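Local coordinates for hypothetical protein (Bacteroides caccae, PDB 4M8R) that is of unknown function but joins an N-terminal Ig-like domain to a WD40-like, beta-propeller-related domain, at residues N195-A208 with P254-N268. Sequence-based numbering, arbitrary orientation.
Sequences NTLALVIGSGNDIA and PEQFGDYPGVFMQGN
V200 lays its CG1 over one face of the F264 ring, a CH-pi contact 3.8 Å from CG1 to the ring centroid and set toward the rim. With CG1 anti to the backbone N (chi1 -173°), this methyl is the branch that meets the ring. A208 CB comes in at the ring edge, 3.9 Å from F264 CE2, while S203 CB approaches obliquely and F57 of a second subunit brings its own ring against F264. Beneath these side chains the backbones pair: G262 N donates to L199 O (2.8 Å), I201 N to G262 O, approaching from above the carbonyl plane, and F264 N to I201 O (3.0 Å). This is parallel strand pairing, 198-201 beside 262-264, and it joins two antiparallel groups of strands into one mixed sheet of the WD40-like domain. I201 lies on the other sheet face with V263, its CG1 4.1 Å from P261 CB; V156 and Y308 also pack on I201. Past the M265-N268 turn, N268 reaches across, ND2 giving a nearly straight bond to a lone pair of S203 O (3.1 Å, 167°). K325, N268's stronger polar partner, binds G202 O and F264 O through NZ. Buried L197 is also close-packed, CD2 resting on both P254 and F257 (3.7 Å to F257 CD1). The partly exposed margin is looser: N195, OD1 held by Q174, merely brings ND2 against P254 CB.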
loop_
_atom_site.group_PDB
_atom_site.type_symbol
_atom_site.label_atom_id
_atom_site.label_comp_id
_atom_site.label_asym_id
_atom_site.label_seq_id
_atom_site.Cartn_x
_atom_site.Cartn_y
_atom_site.Cartn_z
ATOM N N ASN A 195 -26.617 -22.743 -14.664
ATOM C CA ASN A 195 -25.592 -23.711 -15.024
ATOM C C ASN A 195 -24.263 -23.018 -15.287
ATOM O O ASN A 195 -24.217 -21.964 -15.918
ATOM C CB ASN A 195 -26.013 -24.511 -16.260
ATOM C CG ASN A 195 -25.070 -25.662 -16.563
ATOM O OD1 ASN A 195 -24.789 -26.491 -15.697
ATOM N ND2 ASN A 195 -24.566 -25.709 -17.789
ATOM N N THR A 196 -23.190 -23.627 -14.801
ATOM C CA THR A 196 -21.861 -23.048 -14.877
ATOM C C THR A 196 -20.971 -23.846 -15.832
ATOM O O THR A 196 -20.663 -25.009 -15.573
ATOM C CB THR A 196 -21.227 -23.024 -13.478
ATOM O OG1 THR A 196 -22.153 -22.443 -12.550
ATOM C CG2 THR A 196 -19.930 -22.224 -13.477
ATOM N N LEU A 197 -20.558 -23.209 -16.924
ATOM C CA LEU A 197 -19.615 -23.805 -17.865
ATOM C C LEU A 197 -18.265 -24.100 -17.236
ATOM O O LEU A 197 -17.680 -25.148 -17.493
ATOM C CB LEU A 197 -19.355 -22.867 -19.046
ATOM C CG LEU A 197 -20.355 -22.795 -20.185
ATOM C CD1 LEU A 197 -19.761 -21.937 -21.294
ATOM C CD2 LEU A 197 -20.699 -24.180 -20.713
ATOM N N ALA A 198 -17.754 -23.154 -16.448
ATOM C CA ALA A 198 -16.391 -23.238 -15.936
ATOM C C ALA A 198 -16.106 -22.178 -14.893
ATOM O O ALA A 198 -16.692 -21.103 -14.918
ATOM C CB ALA A 198 -15.397 -23.084 -17.080
ATOM N N LEU A 199 -15.207 -22.497 -13.968
ATOM C CA LEU A 199 -14.593 -21.486 -13.130
ATOM C C LEU A 199 -13.430 -20.908 -13.913
ATOM O O LEU A 199 -12.854 -21.578 -14.774
ATOM C CB LEU A 199 -14.074 -22.093 -11.836
ATOM C CG LEU A 199 -15.119 -22.648 -10.876
ATOM C CD1 LEU A 199 -14.429 -23.149 -9.617
ATOM C CD2 LEU A 199 -16.160 -21.593 -10.534
ATOM N N VAL A 200 -13.081 -19.666 -13.611
ATOM C CA VAL A 200 -11.978 -19.001 -14.285
ATOM C C VAL A 200 -11.052 -18.388 -13.240
ATOM O O VAL A 200 -11.481 -17.577 -12.417
ATOM C CB VAL A 200 -12.477 -17.914 -15.247
ATOM C CG1 VAL A 200 -11.323 -17.355 -16.065
ATOM C CG2 VAL A 200 -13.548 -18.478 -16.177
ATOM N N ILE A 201 -9.786 -18.788 -13.286
ATOM C CA ILE A 201 -8.796 -18.311 -12.343
ATOM C C ILE A 201 -7.766 -17.430 -13.041
ATOM O O ILE A 201 -7.776 -17.304 -14.263
ATOM C CB ILE A 201 -8.102 -19.485 -11.632
ATOM C CG1 ILE A 201 -7.455 -20.442 -12.635
ATOM C CG2 ILE A 201 -9.113 -20.236 -10.778
ATOM C CD1 ILE A 201 -6.612 -21.505 -11.969
ATOM N N GLY A 202 -6.887 -16.812 -12.254
ATOM C CA GLY A 202 -5.797 -16.010 -12.797
ATOM C C GLY A 202 -6.039 -14.512 -12.882
ATOM O O GLY A 202 -5.173 -13.788 -13.368
ATOM N N SER A 203 -7.194 -14.026 -12.428
ATOM C CA SER A 203 -7.465 -12.584 -12.483
ATOM C C SER A 203 -6.533 -11.820 -11.555
ATOM O O SER A 203 -6.135 -10.697 -11.858
ATOM C CB SER A 203 -8.917 -12.264 -12.124
ATOM O OG SER A 203 -9.206 -12.603 -10.781
ATOM N N GLY A 204 -6.184 -12.434 -10.434
ATOM C CA GLY A 204 -5.308 -11.804 -9.457
ATOM C C GLY A 204 -5.787 -12.084 -8.049
ATOM O O GLY A 204 -5.039 -12.623 -7.227
ATOM N N ASN A 205 -7.039 -11.728 -7.765
ATOM C CA ASN A 205 -7.598 -11.945 -6.436
ATOM C C ASN A 205 -9.099 -12.238 -6.448
ATOM O O ASN A 205 -9.818 -11.902 -5.504
ATOM C CB ASN A 205 -7.284 -10.737 -5.541
ATOM C CG ASN A 205 -7.019 -11.137 -4.100
ATOM O OD1 ASN A 205 -6.059 -11.859 -3.816
ATOM N ND2 ASN A 205 -7.869 -10.678 -3.183
ATOM N N ASP A 206 -9.566 -12.888 -7.508
ATOM C CA ASP A 206 -10.984 -13.238 -7.641
ATOM C C ASP A 206 -11.135 -14.537 -8.418
ATOM O O ASP A 206 -10.295 -14.862 -9.254
ATOM C CB ASP A 206 -11.761 -12.126 -8.356
ATOM C CG ASP A 206 -11.755 -10.808 -7.586
ATOM O OD1 ASP A 206 -10.802 -10.011 -7.767
ATOM O OD2 ASP A 206 -12.708 -10.561 -6.812
ATOM N N ILE A 207 -12.195 -15.281 -8.118
ATOM C CA ILE A 207 -12.582 -16.434 -8.913
ATOM C C ILE A 207 -13.813 -16.027 -9.697
ATOM O O ILE A 207 -14.803 -15.573 -9.117
ATOM C CB ILE A 207 -12.970 -17.658 -8.057
ATOM C CG1 ILE A 207 -11.891 -17.992 -7.024
ATOM C CG2 ILE A 207 -13.245 -18.858 -8.956
ATOM C CD1 ILE A 207 -10.575 -18.450 -7.604
ATOM N N ALA A 208 -13.748 -16.188 -11.014
ATOM C CA ALA A 208 -14.880 -15.881 -11.874
ATOM C C ALA A 208 -15.562 -17.166 -12.298
ATOM O O ALA A 208 -15.048 -18.254 -12.075
ATOM C CB ALA A 208 -14.422 -15.095 -13.094
ATOM N N PRO A 254 -23.022 -27.563 -22.991
ATOM C CA PRO A 254 -22.440 -27.261 -21.673
ATOM C C PRO A 254 -21.661 -28.399 -20.994
ATOM O O PRO A 254 -20.670 -28.140 -20.305
ATOM C CB PRO A 254 -23.655 -26.862 -20.814
ATOM C CG PRO A 254 -24.868 -27.156 -21.627
ATOM C CD PRO A 254 -24.444 -27.184 -23.062
ATOM N N GLU A 255 -22.096 -29.641 -21.197
ATOM C CA GLU A 255 -21.423 -30.804 -20.587
ATOM C C GLU A 255 -19.977 -30.996 -21.074
ATOM O O GLU A 255 -19.205 -31.730 -20.456
ATOM C CB GLU A 255 -22.227 -32.100 -20.802
ATOM C CG GLU A 255 -22.720 -32.337 -22.228
ATOM C CD GLU A 255 -24.130 -31.816 -22.478
ATOM O OE1 GLU A 255 -24.600 -30.936 -21.723
ATOM O OE2 GLU A 255 -24.769 -32.286 -23.440
ATOM N N GLN A 256 -19.616 -30.331 -22.170
ATOM C CA GLN A 256 -18.266 -30.409 -22.731
ATOM C C GLN A 256 -17.232 -29.529 -22.016
ATOM O O GLN A 256 -16.042 -29.617 -22.314
ATOM C CB GLN A 256 -18.310 -30.036 -24.212
ATOM C CG GLN A 256 -19.215 -30.936 -25.038
ATOM C CD GLN A 256 -19.166 -30.605 -26.513
ATOM O OE1 GLN A 256 -19.619 -29.548 -26.931
ATOM N NE2 GLN A 256 -18.610 -31.502 -27.306
ATOM N N PHE A 257 -17.683 -28.695 -21.080
ATOM C CA PHE A 257 -16.816 -27.731 -20.400
ATOM C C PHE A 257 -16.756 -27.986 -18.901
ATOM O O PHE A 257 -17.585 -28.707 -18.343
ATOM C CB PHE A 257 -17.348 -26.311 -20.612
ATOM C CG PHE A 257 -17.489 -25.916 -22.053
ATOM C CD1 PHE A 257 -18.560 -26.375 -22.809
ATOM C CD2 PHE A 257 -16.566 -25.073 -22.650
ATOM C CE1 PHE A 257 -18.699 -26.010 -24.136
ATOM C CE2 PHE A 257 -16.702 -24.702 -23.979
ATOM C CZ PHE A 257 -17.770 -25.170 -24.721
ATOM N N GLY A 258 -15.770 -27.375 -18.253
ATOM C CA GLY A 258 -15.703 -27.343 -16.794
ATOM C C GLY A 258 -14.845 -28.402 -16.125
ATOM O O GLY A 258 -14.742 -28.424 -14.900
ATOM N N ASP A 259 -14.223 -29.280 -16.909
ATOM C CA ASP A 259 -13.333 -30.289 -16.338
ATOM C C ASP A 259 -12.057 -29.646 -15.804
ATOM O O ASP A 259 -11.469 -30.128 -14.835
ATOM C CB ASP A 259 -13.011 -31.370 -17.367
ATOM C CG ASP A 259 -14.218 -32.229 -17.694
ATOM O OD1 ASP A 259 -14.915 -32.651 -16.745
ATOM O OD2 ASP A 259 -14.471 -32.475 -18.895
ATOM N N TYR A 260 -11.640 -28.555 -16.441
ATOM C CA TYR A 260 -10.491 -27.784 -15.994
ATOM C C TYR A 260 -10.837 -26.303 -15.901
ATOM O O TYR A 260 -11.655 -25.806 -16.666
ATOM C CB TYR A 260 -9.309 -27.991 -16.944
ATOM C CG TYR A 260 -8.831 -29.419 -16.973
ATOM C CD1 TYR A 260 -7.976 -29.908 -15.988
ATOM C CD2 TYR A 260 -9.253 -30.293 -17.976
ATOM C CE1 TYR A 260 -7.546 -31.223 -16.004
ATOM C CE2 TYR A 260 -8.825 -31.608 -18.000
ATOM C CZ TYR A 260 -7.974 -32.068 -17.014
ATOM O OH TYR A 260 -7.548 -33.370 -17.041
ATOM N N PRO A 261 -10.215 -25.593 -14.948
ATOM C CA PRO A 261 -10.475 -24.164 -14.842
ATOM C C PRO A 261 -9.980 -23.381 -16.055
ATOM O O PRO A 261 -8.928 -23.686 -16.620
ATOM C CB PRO A 261 -9.705 -23.744 -13.582
ATOM C CG PRO A 261 -8.779 -24.861 -13.262
ATOM C CD PRO A 261 -9.364 -26.101 -13.859
ATOM N N GLY A 262 -10.760 -22.384 -16.455
ATOM C CA GLY A 262 -10.315 -21.436 -17.455
ATOM C C GLY A 262 -9.281 -20.502 -16.857
ATOM O O GLY A 262 -9.112 -20.438 -15.634
ATOM N N VAL A 263 -8.584 -19.774 -17.722
ATOM C CA VAL A 263 -7.506 -18.898 -17.286
ATOM C C VAL A 263 -7.607 -17.549 -17.976
ATOM O O VAL A 263 -7.745 -17.479 -19.190
ATOM C CB VAL A 263 -6.138 -19.535 -17.589
ATOM C CG1 VAL A 263 -5.014 -18.525 -17.426
ATOM C CG2 VAL A 263 -5.903 -20.734 -16.686
ATOM N N PHE A 264 -7.548 -16.486 -17.184
ATOM C CA PHE A 264 -7.499 -15.128 -17.719
ATOM C C PHE A 264 -6.124 -14.854 -18.301
ATOM O O PHE A 264 -5.112 -15.055 -17.632
ATOM C CB PHE A 264 -7.743 -14.081 -16.621
ATOM C CG PHE A 264 -9.193 -13.846 -16.295
ATOM C CD1 PHE A 264 -10.013 -13.168 -17.179
ATOM C CD2 PHE A 264 -9.727 -14.268 -15.083
ATOM C CE1 PHE A 264 -11.346 -12.933 -16.873
ATOM C CE2 PHE A 264 -11.057 -14.040 -14.772
ATOM C CZ PHE A 264 -11.870 -13.373 -15.673
HETATM N N MSE A 265 -6.091 -14.362 -19.530
HETATM C CA MSE A 265 -4.865 -13.801 -20.085
HETATM C C MSE A 265 -4.554 -12.520 -19.359
HETATM O O MSE A 265 -5.415 -11.977 -18.661
HETATM C CB MSE A 265 -5.101 -13.541 -21.557
HETATM C CG MSE A 265 -3.790 -13.364 -22.298
HETATM SE SE MSE A 265 -4.163 -13.407 -24.221
HETATM C CE MSE A 265 -5.134 -15.108 -24.389
ATOM N N GLN A 266 -3.321 -12.029 -19.486
ATOM C CA GLN A 266 -2.950 -10.755 -18.860
ATOM C C GLN A 266 -3.861 -9.654 -19.403
ATOM O O GLN A 266 -4.150 -9.613 -20.600
ATOM C CB GLN A 266 -1.471 -10.407 -19.089
ATOM C CG GLN A 266 -0.978 -9.224 -18.252
ATOM C CD GLN A 266 0.489 -8.883 -18.489
ATOM O OE1 GLN A 266 1.384 -9.527 -17.946
ATOM N NE2 GLN A 266 0.739 -7.853 -19.294
ATOM N N GLY A 267 -4.332 -8.791 -18.505
ATOM C CA GLY A 267 -5.329 -7.774 -18.843
ATOM C C GLY A 267 -6.753 -8.215 -18.536
ATOM O O GLY A 267 -7.658 -7.380 -18.467
ATOM N N ASN A 268 -6.950 -9.525 -18.362
ATOM C CA ASN A 268 -8.233 -10.107 -17.956
ATOM C C ASN A 268 -9.390 -9.854 -18.924
ATOM O O ASN A 268 -10.534 -9.737 -18.505
ATOM C CB ASN A 268 -8.603 -9.646 -16.532
ATOM C CG ASN A 268 -7.594 -10.097 -15.490
ATOM O OD1 ASN A 268 -6.709 -10.908 -15.766
ATOM N ND2 ASN A 268 -7.732 -9.580 -14.276
#